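Local coordinates for staphylococcus aureus CymR (Staphylococcus aureus, PDB 3T8R), which acts as a thiol-based oxidation-sensing transcriptional regulator of stress resistance and the oxidative response, built as a dimer of the Rrf2 family, at the interface of chains A and B. Coordinates in Å, arbitrary orientation; residue numbers count along the deposited sequence, not the author numbering. Chains: chain A/B, Staphylococcus aureus CymR.

The three contacts belong to one two-fold symmetric dimer interface, in which helix 101-119 of each chain reaches across to the partner. Contact 1 lies about 14 Å from contact 2 and 26 Å from contact 3, between centres of C-alpha atoms; contacts 2 and 3 are about 31 Å apart. Contacts 2 and 3 are overlapping parts of symmetry-related regions: A:Arg11 and B:Arg11 of helix 8-21 each meet residues 96 and 99 of the other chain. B:Leu106 in contact 1 and A:Leu106 in contact 3 are the same residue in the two chains. Helix 101-119 thus touches both the partner's dimerisation helix and its DNA-binding domain, probably coupling the two.

Contact 1: the interface of chains A and B. Residues chain A 79, 117-118, 121, 126; chain B 106, 109.
B:Leu106 pushes its forked end between A:Ala79, A:Val117 and A:Leu118, and its two methyls divide the work. CD1 lies 3.8 Å from A:Val117 CG1, the two side chains sliding past each other in opposite directions. CD2 points to the other side, 3.9 Å from A:Ala79 CB and, with the side chains nearly at right angles, 3.9 Å from A:Leu118 CD2. CG anti to the backbone N (chi1 178°) carries the leucine's fork across to chain A. A small alanine at the start of helix 79-87 suits the tip of the wedge, while the branched valine gives it a broad wall and turns CG1 also to B:Arg109 CB.

Outward, A:Thr121 joins the apolar core to the polar rim. Its CG2 faces B:Leu106 CD1 at 4.1 Å, and its hydroxyl OG1 accepts a hydrogen bond from B:Arg109 NH1 at 2.9 Å, clearly bent at the hydrogen and tilted 33° from the guanidinium plane. The same OG1 donates to the carbonyl O of A:Val117 at 2.7 Å, a bond that should fix its orientation near the end of helix 101-119. B:Arg109 folds back at chi3 (-73°), with B:Leu106 CD1 of its own chain against one face of the guanidinium, toward the rim. A:Leu126 lies nearby. This patch and its twin pin the long helices together and help hold the dimer.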
loop_
_atom_site.group_PDB
_atom_site.type_symbol
_atom_site.label_atom_id
_atom_site.label_comp_id
_atom_site.label_asym_id
_atom_site.label_seq_id
_atom_site.Cartn_x
_atom_site.Cartn_y
_atom_site.Cartn_z
ATOM N N ALA A 79 -1.751 12.637 9.545
ATOM C CA ALA A 79 -0.847 12.274 8.464
ATOM C C ALA A 79 -1.657 12.122 7.186
ATOM O O ALA A 79 -1.215 12.490 6.092
ATOM C CB ALA A 79 -0.139 11.004 8.806
ATOM N N VAL A 117 -4.860 3.842 9.456
ATOM C CA VAL A 117 -3.604 4.163 10.123
ATOM C C VAL A 117 -3.274 5.643 9.930
ATOM O O VAL A 117 -2.936 6.344 10.877
ATOM C CB VAL A 117 -2.433 3.274 9.623
ATOM C CG1 VAL A 117 -1.103 3.767 10.176
ATOM C CG2 VAL A 117 -2.662 1.831 10.032
ATOM N N LEU A 118 -3.382 6.107 8.697
ATOM C CA LEU A 118 -3.017 7.482 8.361
ATOM C C LEU A 118 -3.934 8.504 9.008
ATOM O O LEU A 118 -3.471 9.543 9.484
ATOM C CB LEU A 118 -3.026 7.659 6.845
ATOM C CG LEU A 118 -1.762 7.173 6.157
ATOM C CD1 LEU A 118 -1.896 7.299 4.652
ATOM C CD2 LEU A 118 -0.587 7.995 6.655
ATOM N N THR A 121 -3.477 8.956 12.902
ATOM C CA THR A 121 -2.147 9.359 13.338
ATOM C C THR A 121 -2.057 10.876 13.238
ATOM O O THR A 121 -2.106 11.421 12.138
ATOM C CB THR A 121 -1.047 8.732 12.469
ATOM O OG1 THR A 121 -1.096 7.305 12.594
ATOM C CG2 THR A 121 0.332 9.218 12.907
ATOM N N LEU A 126 3.265 12.172 15.708
ATOM C CA LEU A 126 4.521 11.973 14.983
ATOM C C LEU A 126 5.671 12.793 15.580
ATOM O O LEU A 126 6.827 12.370 15.591
ATOM C CB LEU A 126 4.351 12.296 13.497
ATOM C CG LEU A 126 3.450 11.323 12.736
ATOM C CD1 LEU A 126 3.102 11.820 11.345
ATOM C CD2 LEU A 126 4.119 9.933 12.667
ATOM N N LEU B 106 5.677 4.951 10.974
ATOM C CA LEU B 106 4.351 5.092 10.379
ATOM C C LEU B 106 4.189 4.171 9.169
ATOM O O LEU B 106 3.185 3.470 9.046
ATOM C CB LEU B 106 4.106 6.543 9.961
ATOM C CG LEU B 106 2.758 6.792 9.281
ATOM C CD1 LEU B 106 1.615 6.430 10.207
ATOM C CD2 LEU B 106 2.672 8.257 8.852
ATOM N N ARG B 109 3.775 0.705 10.242
ATOM C CA ARG B 109 2.418 0.498 10.740
ATOM C C ARG B 109 1.443 0.264 9.591
ATOM O O ARG B 109 0.560 -0.590 9.680
ATOM C CB ARG B 109 1.952 1.680 11.597
ATOM C CG ARG B 109 2.169 1.497 13.092
ATOM C CD ARG B 109 1.449 2.598 13.901
ATOM N NE ARG B 109 2.124 3.890 13.775
ATOM C CZ ARG B 109 1.521 5.074 13.848
ATOM N NH1 ARG B 109 0.211 5.156 14.052
ATOM N NH2 ARG B 109 2.233 6.182 13.714
#

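Contact 2: the interface of chains A and B. Residues chain A 11-12, 15, 38; chain B 95-96, 98-99.
Helix 8-21, the first helix of the winged helix-turn-helix domain, offers A:Arg11 to B:Glu99 and B:Ile96 in the loop that leads into the partner's helix 101-119. The arginine bends at chi3 (72°) and grips the carboxylate side-on, the glutamate supplying two oxygens for two N-H groups: NE donates to OE1 of B:Glu99 at 2.7 Å, and NH2 donates to B:Glu99 OE2 at 2.8 Å. Both acceptors lie in the guanidinium plane, yet the donors come from above the carboxylate plane, the two planes being 59° apart. This salt bridge fixes the rotation of the guanidinium, whose flat, weakly solvated face suits an apolar neighbour. B:Ile96 places CD1 over the centre of one face, 3.4 Å from A:Arg11 CZ, and also near the tyrosine. Its other branch, CG2, meets A:Tyr12 OH at 3.5 Å.

Farther along, a water joins the chains at the rim of the tyrosine, which combines a ring for B:Ile96 with a hydroxyl for water. The water lies 2.8 Å from A:Tyr12 OH, 2.9 Å from the backbone O of A:Asn38 and 2.6 Å from B:Ser98 OG, a short side chain whose torsion (chi1 52°) turns the hydroxyl towards it. The direct bond from that hydroxyl to A:Asn38 O is weak. A:Asn38 follows helix 31-37 in the turn before recognition helix 42-54, bracing the partner's loop against the first helix and the helix-turn-helix.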
loop_
_atom_site.group_PDB
_atom_site.type_symbol
_atom_site.label_atom_id
_atom_site.label_comp_id
_atom_site.label_asym_id
_atom_site.label_seq_id
_atom_site.Cartn_x
_atom_site.Cartn_y
_atom_site.Cartn_z
ATOM N N ARG A 11 5.459 11.910 1.101
ATOM C CA ARG A 11 6.481 11.596 2.093
ATOM C C ARG A 11 7.260 12.832 2.517
ATOM O O ARG A 11 7.429 13.089 3.709
ATOM C CB ARG A 11 7.445 10.534 1.563
ATOM C CG ARG A 11 6.763 9.205 1.332
ATOM C CD ARG A 11 7.728 8.160 0.786
ATOM N NE ARG A 11 8.670 7.700 1.800
ATOM C CZ ARG A 11 9.526 6.706 1.603
ATOM N NH1 ARG A 11 9.547 6.096 0.428
ATOM N NH2 ARG A 11 10.358 6.332 2.566
ATOM N N TYR A 12 7.751 13.592 1.547
ATOM C CA TYR A 12 8.554 14.769 1.889
ATOM C C TYR A 12 7.706 15.858 2.530
ATOM O O TYR A 12 8.172 16.553 3.410
ATOM C CB TYR A 12 9.336 15.290 0.688
ATOM C CG TYR A 12 10.519 14.403 0.355
ATOM C CD1 TYR A 12 11.600 14.319 1.220
ATOM C CD2 TYR A 12 10.542 13.642 -0.799
ATOM C CE1 TYR A 12 12.689 13.500 0.937
ATOM C CE2 TYR A 12 11.629 12.819 -1.096
ATOM C CZ TYR A 12 12.698 12.758 -0.219
ATOM O OH TYR A 12 13.786 11.954 -0.497
ATOM N N THR A 15 7.435 14.911 6.121
ATOM C CA THR A 15 8.692 15.263 6.786
ATOM C C THR A 15 8.797 16.752 7.110
ATOM O O THR A 15 9.207 17.122 8.207
ATOM C CB THR A 15 9.929 14.800 5.972
ATOM O OG1 THR A 15 9.869 13.378 5.781
ATOM C CG2 THR A 15 11.209 15.140 6.738
ATOM N N ASN A 38 16.887 17.547 4.341
ATOM C CA ASN A 38 16.226 16.396 3.715
ATOM C C ASN A 38 16.671 16.059 2.293
ATOM O O ASN A 38 16.046 15.252 1.599
ATOM C CB ASN A 38 14.715 16.590 3.767
ATOM C CG ASN A 38 14.199 16.605 5.181
ATOM O OD1 ASN A 38 13.905 17.657 5.739
ATOM N ND2 ASN A 38 14.119 15.429 5.783
ATOM N N SER B 95 13.412 2.858 1.366
ATOM C CA SER B 95 13.952 3.655 2.462
ATOM C C SER B 95 14.547 4.980 1.991
ATOM O O SER B 95 15.248 5.044 0.981
ATOM C CB SER B 95 14.997 2.854 3.250
ATOM O OG SER B 95 15.347 3.524 4.453
ATOM N N ILE B 96 14.247 6.037 2.735
ATOM C CA ILE B 96 14.811 7.357 2.491
ATOM C C ILE B 96 15.534 7.758 3.762
ATOM O O ILE B 96 14.912 7.947 4.806
ATOM C CB ILE B 96 13.716 8.383 2.175
ATOM C CG1 ILE B 96 13.062 8.061 0.830
ATOM C CG2 ILE B 96 14.289 9.797 2.187
ATOM C CD1 ILE B 96 11.836 8.904 0.515
ATOM N N SER B 98 16.828 10.310 5.119
ATOM C CA SER B 98 16.532 11.535 5.860
ATOM C C SER B 98 15.232 11.468 6.673
ATOM O O SER B 98 15.035 12.261 7.591
ATOM C CB SER B 98 16.529 12.761 4.930
ATOM O OG SER B 98 15.695 12.567 3.795
ATOM N N GLU B 99 14.355 10.523 6.343
ATOM C CA GLU B 99 13.065 10.420 7.024
ATOM C C GLU B 99 13.217 10.245 8.522
ATOM O O GLU B 99 13.970 9.391 8.980
ATOM C CB GLU B 99 12.225 9.271 6.465
ATOM C CG GLU B 99 11.466 9.631 5.212
ATOM C CD GLU B 99 10.484 8.560 4.807
ATOM O OE1 GLU B 99 9.510 8.894 4.103
ATOM O OE2 GLU B 99 10.688 7.387 5.190
HETATM O O HOH W 1 15.920 12.428 1.186
#

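Contact 3: the interface of chains A and B. Residues chain A 96, 99, 103, 106-107; chain B 11, 14-15.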
loop_
_atom_site.group_PDB
_atom_site.type_symbol
_atom_site.label_atom_id
_atom_site.label_comp_id
_atom_site.label_asym_id
_atom_site.label_seq_id
_atom_site.Cartn_x
_atom_site.Cartn_y
_atom_site.Cartn_z
ATOM N N ILE A 96 -8.465 -3.676 -12.718
ATOM C CA ILE A 96 -8.294 -4.696 -13.743
ATOM C C ILE A 96 -9.648 -5.354 -13.925
ATOM O O ILE A 96 -10.157 -6.005 -13.015
ATOM C CB ILE A 96 -7.262 -5.748 -13.318
ATOM C CG1 ILE A 96 -5.867 -5.123 -13.252
ATOM C CG2 ILE A 96 -7.290 -6.939 -14.270
ATOM C CD1 ILE A 96 -4.804 -6.033 -12.656
ATOM N N GLU A 99 -10.641 -9.007 -12.754
ATOM C CA GLU A 99 -10.561 -9.397 -11.347
ATOM C C GLU A 99 -11.920 -9.715 -10.759
ATOM O O GLU A 99 -12.861 -8.938 -10.896
ATOM C CB GLU A 99 -9.887 -8.316 -10.502
ATOM C CG GLU A 99 -8.379 -8.371 -10.541
ATOM C CD GLU A 99 -7.744 -7.442 -9.537
ATOM O OE1 GLU A 99 -6.588 -7.701 -9.146
ATOM O OE2 GLU A 99 -8.400 -6.453 -9.140
ATOM N N GLN A 103 -11.853 -10.231 -5.022
ATOM C CA GLN A 103 -10.491 -9.700 -5.048
ATOM C C GLN A 103 -10.492 -8.176 -5.077
ATOM O O GLN A 103 -9.687 -7.530 -4.408
ATOM C CB GLN A 103 -9.718 -10.257 -6.235
ATOM C CG GLN A 103 -8.268 -9.824 -6.297
ATOM C CD GLN A 103 -7.459 -10.689 -7.236
ATOM O OE1 GLN A 103 -7.861 -11.804 -7.562
ATOM N NE2 GLN A 103 -6.303 -10.193 -7.657
ATOM N N LEU A 106 -11.101 -7.166 -1.610
ATOM C CA LEU A 106 -9.891 -7.354 -0.814
ATOM C C LEU A 106 -8.981 -6.128 -0.895
ATOM O O LEU A 106 -8.498 -5.639 0.125
ATOM C CB LEU A 106 -9.131 -8.594 -1.286
ATOM C CG LEU A 106 -7.818 -8.858 -0.546
ATOM C CD1 LEU A 106 -8.068 -9.065 0.934
ATOM C CD2 LEU A 106 -7.128 -10.076 -1.159
ATOM N N TRP A 107 -8.755 -5.621 -2.104
ATOM C CA TRP A 107 -7.917 -4.432 -2.268
ATOM C C TRP A 107 -8.534 -3.234 -1.561
ATOM O O TRP A 107 -7.822 -2.396 -1.005
ATOM C CB TRP A 107 -7.702 -4.071 -3.742
ATOM C CG TRP A 107 -7.233 -5.151 -4.635
ATOM C CD1 TRP A 107 -7.684 -5.413 -5.897
ATOM C CD2 TRP A 107 -6.213 -6.116 -4.364
ATOM N NE1 TRP A 107 -7.013 -6.485 -6.425
ATOM C CE2 TRP A 107 -6.102 -6.934 -5.508
ATOM C CE3 TRP A 107 -5.383 -6.372 -3.272
ATOM C CZ2 TRP A 107 -5.202 -7.991 -5.582
ATOM C CZ3 TRP A 107 -4.486 -7.422 -3.350
ATOM C CH2 TRP A 107 -4.404 -8.218 -4.494
ATOM N N ARG B 11 -1.398 -10.252 -8.112
ATOM C CA ARG B 11 -2.815 -10.099 -8.422
ATOM C C ARG B 11 -3.328 -11.226 -9.306
ATOM O O ARG B 11 -4.357 -11.835 -9.012
ATOM C CB ARG B 11 -3.082 -8.753 -9.096
ATOM C CG ARG B 11 -2.798 -7.586 -8.177
ATOM C CD ARG B 11 -3.049 -6.250 -8.864
ATOM N NE ARG B 11 -4.472 -5.986 -9.048
ATOM C CZ ARG B 11 -4.946 -4.837 -9.509
ATOM N NH1 ARG B 11 -4.099 -3.872 -9.834
ATOM N NH2 ARG B 11 -6.252 -4.656 -9.654
ATOM N N LEU B 14 -3.438 -14.589 -7.549
ATOM C CA LEU B 14 -4.575 -14.650 -6.656
ATOM C C LEU B 14 -5.833 -14.984 -7.438
ATOM O O LEU B 14 -6.623 -15.826 -7.013
ATOM C CB LEU B 14 -4.756 -13.317 -5.933
ATOM C CG LEU B 14 -4.869 -13.305 -4.409
ATOM C CD1 LEU B 14 -5.571 -12.023 -3.964
ATOM C CD2 LEU B 14 -5.557 -14.550 -3.842
ATOM N N THR B 15 -6.009 -14.329 -8.582
ATOM C CA THR B 15 -7.145 -14.631 -9.457
ATOM C C THR B 15 -7.175 -16.090 -9.909
ATOM O O THR B 15 -8.228 -16.723 -9.897
ATOM C CB THR B 15 -7.199 -13.685 -10.685
ATOM O OG1 THR B 15 -7.289 -12.324 -10.236
ATOM C CG2 THR B 15 -8.432 -14.006 -11.532
#
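A:Gln103, on the long dimerisation helix 101-119 of this Rrf2-type regulator, makes polar bonds to B:Thr15 and B:Arg11 on helix 8-21 of the partner. It suits this place because its amide both accepts and donates: OE1 takes a hydrogen bond from B:Thr15 OG1 at 2.8 Å, and NE2 gives one to the backbone O of B:Arg11 at 2.9 Å. The second is nearly straight, 165° at the hydrogen, and B:Arg11 O lies in the amide plane. The threonine's hydroxyl proton may instead go to B:Arg11 O, the longer of its two contacts. With CG anti to the backbone N (chi1 -177°), A:Gln103 extends towards the partner helix.

A:Trp107 both touches the arginine and holds its carboxylate partner. Its NE1 donates to A:Glu99 OE1 at 3.0 Å, on the syn side but tilted out of the carboxylate plane, while B:Arg11 NE reaches that oxygen from the opposite face of the same carboxylate, which should steady it.

Apolar packing lies beside these bonds. A:Trp107 CZ2 touches the aliphatic stem of B:Arg11 at CG, 3.6 Å away, the ring and guanidinium planes being 80° apart. B:Leu14 packs next to it, its CD1 lying 3.8 Å from A:Leu106 CD2 and 4.0 Å from A:Trp107 CH2.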